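PDB 2H9F: hypothetical protein from Pseudomonas aeruginosa, which probably catalyses the isomerisation of methylaconitate. Local coordinates for residues A[51-54]-A[55-59]; A[241-244]-A[245-248]. All blocks are in the same frame, centred on the assembly; numbering follows the deposited sequence.

Contact 1: residues A[51-54]-A[55-59]; sequences SPDP and YAAHI
A type I beta turn from Asp53 to Ala56, together with the two residues after it, Ala57 and His58, closes round the Asp53 carboxylate, which receives backbone N-H groups from Tyr55, Ala57 and His58. The turn is closed by Ala56 N bonding to Asp53 O at 3.0 Å. Within it an Asx turn forms: Asp53 OD1 accepts from Tyr55 N at 3.0 Å, the donor standing above the carboxylate plane. With CG anti to the backbone N (chi1 -177°), the carboxylate lies over the amides that follow. Its other oxygen, OD2, takes three donors: His58 N arrives at 2.9 Å nearly in line with the C-O bond, Ala57 N, also 2.9 Å from OD2, comes from above the plane on a straighter path (N-H...O 170°), and a water donates to it while accepting from Ile59 N.

Spanning the stretch from its first residue, His58 NE2 donates to Ser51 OG over 2.7 Å, the hydroxyl lying 16° out of the imidazole plane. His58 ND1 also bonds to Ala65 N, which fixes the ring's rotation. The Tyr55 ring offers its edge to Asp53, CD2 lying 3.3 Å from OD1, and its hydroxyl reaches Gly167 N of the second subunit. This is an Asx turn combined with a type I beta turn, the OD2 bonds being additional, in a loop at the subunit interface.

Contact 2: residues A[241-244]-A[245-248]; sequences NGDP and QQLA
Asp243, the N-cap of helix 244-260, accepts both side-chain hydrogen bonds of the contact, from Gln245 N and Gln246 NE2. Its OD1 takes the capping bond from Gln245 N at 3.0 Å, a bent bond (N-H...O 134°) that approaches from well out of the carboxylate plane. OD2 takes Gln246 NE2 at 2.9 Å, on the anti side of the carboxylate and close to the amide's own plane; the two flat groups are turned 81° apart. A chi1 of -174° swings the carboxylate away from its own N and toward the amides of the first turn. The other end of the Gln246 amide, OE1, bonds to Tyr231 OH, so the amide is held at both ends.

Backbone bonds then start the helix: Leu247 N reaches Asp243 O at 3.1 Å, and Ala248 N reaches Pro244 O at 2.9 Å. Van der Waals contact is made by Leu247, whose side chain crosses that of Asn241 at about a right angle, its CD1 3.8 Å from Asn241 O and CD2 3.9 Å from Asn241 OD1, an oxygen that accepts from Leu313 N.

Chemically, a carboxylate at the N-terminal end of a helix should be favoured by the helix dipole, and with each oxygen holding an N-H donor Asp243 is probably ionised.

From the N terminus, the chain runs through helix 39-49 into contact 1, a tight loop folded back on itself before strand 71-77. Backbone bonding to Ile94 ties this loop to the segment following strand 85-92, while Pro54, Tyr55, His58 and Ile59 meet the second subunit, and Asp53 does so by a weak bond. Much later, contact 2 turns the chain from short helix 238-241 into helix 244-260, beside strand 312-313, and touches no other chain of the assembly. The two contacts lie in series, neither nested nor crossed, with centres 40 Å apart. One principle serves both: an aspartate side chain accepts the backbone N-H two residues later, in an interface loop and at a helix start.

Contact 1: residues A[51-54]-A[55-59]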
ATOM      1  N   SER A  51       4.059  11.717   2.105  1.00 28.09           N
ATOM      2  CA  SER A  51       5.504  11.704   2.276  1.00 27.91           C
ATOM      3  C   SER A  51       5.974  13.059   2.770  1.00 29.59           C
ATOM      4  O   SER A  51       5.264  14.058   2.659  1.00 31.69           O
ATOM      5  CB  SER A  51       6.198  11.413   0.925  1.00 26.22           C
ATOM      6  OG  SER A  51       5.939  10.104   0.468  1.00 34.40           O
ATOM      7  N   PRO A  52       7.171  13.103   3.347  1.00 30.25           N
ATOM      8  CA  PRO A  52       8.060  11.972   3.689  1.00 32.15           C
ATOM      9  C   PRO A  52       7.532  11.242   4.926  1.00 33.62           C
ATOM     10  O   PRO A  52       7.145  11.891   5.871  1.00 34.38           O
ATOM     11  CB  PRO A  52       9.390  12.641   4.008  1.00 29.73           C
ATOM     12  CG  PRO A  52       9.032  13.979   4.466  1.00 31.65           C
ATOM     13  CD  PRO A  52       7.756  14.392   3.732  1.00 30.24           C
ATOM     14  N   ASP A  53       7.485   9.916   4.866  1.00 28.62           N
ATOM     15  CA  ASP A  53       6.955   9.107   5.927  1.00 31.48           C
ATOM     16  C   ASP A  53       8.031   8.196   6.559  1.00 31.90           C
ATOM     17  O   ASP A  53       8.488   7.243   5.938  1.00 31.94           O
ATOM     18  CB  ASP A  53       5.843   8.234   5.390  1.00 27.60           C
ATOM     19  CG  ASP A  53       5.187   7.417   6.467  1.00 29.46           C
ATOM     20  OD1 ASP A  53       5.332   7.791   7.657  1.00 29.51           O
ATOM     21  OD2 ASP A  53       4.504   6.444   6.144  1.00 31.87           O
ATOM     22  N   PRO A  54       8.388   8.457   7.819  1.00 33.41           N
ATOM     23  CA  PRO A  54       9.323   7.640   8.587  1.00 33.55           C
ATOM     24  C   PRO A  54       8.813   6.226   8.843  1.00 33.50           C
ATOM     25  O   PRO A  54       9.588   5.309   9.034  1.00 32.28           O
ATOM     26  CB  PRO A  54       9.380   8.367   9.921  1.00 36.76           C
ATOM     27  CG  PRO A  54       8.873   9.690   9.668  1.00 36.56           C
ATOM     28  CD  PRO A  54       7.866   9.556   8.630  1.00 34.06           C
ATOM     29  N   TYR A  55       7.509   6.063   8.857  1.00 30.25           N
ATOM     30  CA  TYR A  55       6.916   4.738   9.006  1.00 30.30           C
ATOM     31  C   TYR A  55       6.890   3.925   7.706  1.00 31.71           C
ATOM     32  O   TYR A  55       6.545   2.749   7.702  1.00 30.41           O
ATOM     33  CB  TYR A  55       5.516   4.914   9.524  1.00 32.46           C
ATOM     34  CG  TYR A  55       5.425   5.736  10.808  1.00 32.46           C
ATOM     35  CD1 TYR A  55       5.845   5.209  12.019  1.00 35.93           C
ATOM     36  CD2 TYR A  55       4.929   7.039  10.800  1.00 34.54           C
ATOM     37  CE1 TYR A  55       5.776   5.936  13.186  1.00 34.53           C
ATOM     38  CE2 TYR A  55       4.857   7.782  11.964  1.00 34.63           C
ATOM     39  CZ  TYR A  55       5.282   7.224  13.163  1.00 35.57           C
ATOM     40  OH  TYR A  55       5.170   7.926  14.360  1.00 31.66           O
ATOM     41  N   ALA A  56       7.190   4.564   6.581  1.00 32.37           N
ATOM     42  CA  ALA A  56       7.214   3.860   5.325  1.00 29.70           C
ATOM     43  C   ALA A  56       5.914   3.111   5.046  1.00 30.51           C
ATOM     44  O   ALA A  56       5.979   2.015   4.513  1.00 30.76           O
ATOM     45  CB  ALA A  56       8.446   2.868   5.297  1.00 28.58           C
ATOM     46  N   ALA A  57       4.750   3.702   5.352  1.00 27.30           N
ATOM     47  CA  ALA A  57       3.458   3.013   5.233  1.00 27.03           C
ATOM     48  C   ALA A  57       2.378   3.846   4.521  1.00 25.53           C
ATOM     49  O   ALA A  57       1.372   3.303   4.073  1.00 30.72           O
ATOM     50  CB  ALA A  57       2.984   2.622   6.636  1.00 23.28           C
ATOM     51  N   HIS A  58       2.606   5.154   4.391  1.00 28.71           N
ATOM     52  CA  HIS A  58       1.658   6.065   3.726  1.00 25.80           C
ATOM     53  C   HIS A  58       0.218   5.925   4.277  1.00 30.21           C
ATOM     54  O   HIS A  58      -0.777   5.923   3.530  1.00 31.73           O
ATOM     55  CB  HIS A  58       1.693   5.862   2.221  1.00 26.21           C
ATOM     56  CG  HIS A  58       2.852   6.525   1.556  1.00 21.86           C
ATOM     57  ND1 HIS A  58       3.278   6.179   0.298  1.00 27.37           N
ATOM     58  CD2 HIS A  58       3.631   7.552   1.956  1.00 25.16           C
ATOM     59  CE1 HIS A  58       4.276   6.972  -0.052  1.00 24.39           C
ATOM     60  NE2 HIS A  58       4.520   7.801   0.947  1.00 24.31           N
ATOM     61  N   ILE A  59       0.121   5.804   5.591  1.00 30.76           N
ATOM     62  CA  ILE A  59      -1.166   5.758   6.245  1.00 31.35           C
ATOM     63  C   ILE A  59      -1.807   7.134   6.249  1.00 28.75           C
ATOM     64  O   ILE A  59      -2.993   7.233   6.355  1.00 28.87           O
ATOM     65  CB  ILE A  59      -1.066   5.138   7.653  1.00 32.99           C
ATOM     66  CG1 ILE A  59      -0.878   3.608   7.545  1.00 35.91           C
ATOM     67  CG2 ILE A  59      -2.299   5.373   8.440  1.00 34.73           C
ATOM     68  CD1 ILE A  59      -2.075   2.831   6.992  1.00 34.44           C
TER
HETATM   69  O   HOH W   1       2.277   5.982   7.594  1.00 26.37           O

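Contact 2: residues A[241-244]-A[245-248]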
ATOM      1  N   ASN A 241      14.750 -23.683 -13.538  1.00 41.20           N
ATOM      2  CA  ASN A 241      15.197 -22.985 -12.347  1.00 41.20           C
ATOM      3  C   ASN A 241      15.652 -23.865 -11.189  1.00 41.97           C
ATOM      4  O   ASN A 241      16.250 -23.359 -10.245  1.00 44.07           O
ATOM      5  CB  ASN A 241      14.110 -22.015 -11.890  1.00 40.94           C
ATOM      6  CG  ASN A 241      13.980 -20.846 -12.817  1.00 38.99           C
ATOM      7  OD1 ASN A 241      14.802 -20.665 -13.704  1.00 35.74           O
ATOM      8  ND2 ASN A 241      12.962 -20.041 -12.619  1.00 38.92           N
ATOM      9  N   GLY A 242      15.387 -25.165 -11.266  1.00 43.62           N
ATOM     10  CA  GLY A 242      15.914 -26.112 -10.293  1.00 44.47           C
ATOM     11  C   GLY A 242      17.220 -26.807 -10.661  1.00 45.12           C
ATOM     12  O   GLY A 242      17.711 -27.623  -9.887  1.00 46.21           O
ATOM     13  N   ASP A 243      17.790 -26.508 -11.826  1.00 45.04           N
ATOM     14  CA  ASP A 243      19.020 -27.165 -12.263  1.00 44.60           C
ATOM     15  C   ASP A 243      20.139 -26.150 -12.432  1.00 43.62           C
ATOM     16  O   ASP A 243      20.249 -25.517 -13.480  1.00 42.84           O
ATOM     17  CB  ASP A 243      18.779 -27.918 -13.577  1.00 45.77           C
ATOM     18  CG  ASP A 243      19.983 -28.754 -14.021  1.00 46.63           C
ATOM     19  OD1 ASP A 243      21.047 -28.677 -13.369  1.00 49.73           O
ATOM     20  OD2 ASP A 243      19.869 -29.486 -15.037  1.00 44.43           O
ATOM     21  N   PRO A 244      20.984 -25.998 -11.397  1.00 43.33           N
ATOM     22  CA  PRO A 244      22.131 -25.098 -11.484  1.00 43.43           C
ATOM     23  C   PRO A 244      23.035 -25.339 -12.698  1.00 42.91           C
ATOM     24  O   PRO A 244      23.623 -24.398 -13.205  1.00 43.25           O
ATOM     25  CB  PRO A 244      22.883 -25.369 -10.185  1.00 43.49           C
ATOM     26  CG  PRO A 244      21.851 -25.867  -9.256  1.00 43.59           C
ATOM     27  CD  PRO A 244      20.899 -26.644 -10.075  1.00 42.83           C
ATOM     28  N   GLN A 245      23.153 -26.575 -13.171  1.00 42.93           N
ATOM     29  CA  GLN A 245      24.002 -26.818 -14.331  1.00 43.86           C
ATOM     30  C   GLN A 245      23.434 -26.091 -15.539  1.00 42.27           C
ATOM     31  O   GLN A 245      24.188 -25.457 -16.277  1.00 41.76           O
ATOM     32  CB  GLN A 245      24.205 -28.315 -14.603  1.00 43.85           C
ATOM     33  CG  GLN A 245      25.284 -28.960 -13.696  1.00 48.56           C
ATOM     34  CD  GLN A 245      25.510 -30.444 -13.990  1.00 48.62           C
ATOM     35  OE1 GLN A 245      25.130 -30.942 -15.055  1.00 57.16           O
ATOM     36  NE2 GLN A 245      26.129 -31.157 -13.044  1.00 52.47           N
ATOM     37  N   GLN A 246      22.111 -26.156 -15.713  1.00 40.61           N
ATOM     38  CA  GLN A 246      21.430 -25.445 -16.808  1.00 40.74           C
ATOM     39  C   GLN A 246      21.609 -23.952 -16.697  1.00 40.91           C
ATOM     40  O   GLN A 246      21.935 -23.263 -17.669  1.00 41.79           O
ATOM     41  CB  GLN A 246      19.932 -25.771 -16.819  1.00 42.03           C
ATOM     42  CG  GLN A 246      19.593 -27.113 -17.418  1.00 41.74           C
ATOM     43  CD  GLN A 246      18.095 -27.415 -17.387  1.00 39.88           C
ATOM     44  OE1 GLN A 246      17.314 -26.883 -18.177  1.00 41.14           O
ATOM     45  NE2 GLN A 246      17.701 -28.260 -16.471  1.00 40.68           N
ATOM     46  N   LEU A 247      21.409 -23.448 -15.489  1.00 40.68           N
ATOM     47  CA  LEU A 247      21.483 -22.022 -15.244  1.00 39.58           C
ATOM     48  C   LEU A 247      22.886 -21.490 -15.473  1.00 39.50           C
ATOM     49  O   LEU A 247      23.052 -20.393 -16.015  1.00 40.40           O
ATOM     50  CB  LEU A 247      20.990 -21.705 -13.825  1.00 39.90           C
ATOM     51  CG  LEU A 247      19.502 -21.978 -13.525  1.00 41.53           C
ATOM     52  CD1 LEU A 247      19.161 -21.634 -12.060  1.00 35.89           C
ATOM     53  CD2 LEU A 247      18.554 -21.246 -14.510  1.00 37.87           C
ATOM     54  N   ALA A 248      23.892 -22.264 -15.075  1.00 37.97           N
ATOM     55  CA  ALA A 248      25.292 -21.885 -15.285  1.00 38.62           C
ATOM     56  C   ALA A 248      25.607 -21.831 -16.783  1.00 38.23           C
ATOM     57  O   ALA A 248      26.360 -20.978 -17.250  1.00 36.75           O
ATOM     58  CB  ALA A 248      26.233 -22.865 -14.574  1.00 35.58           C
TER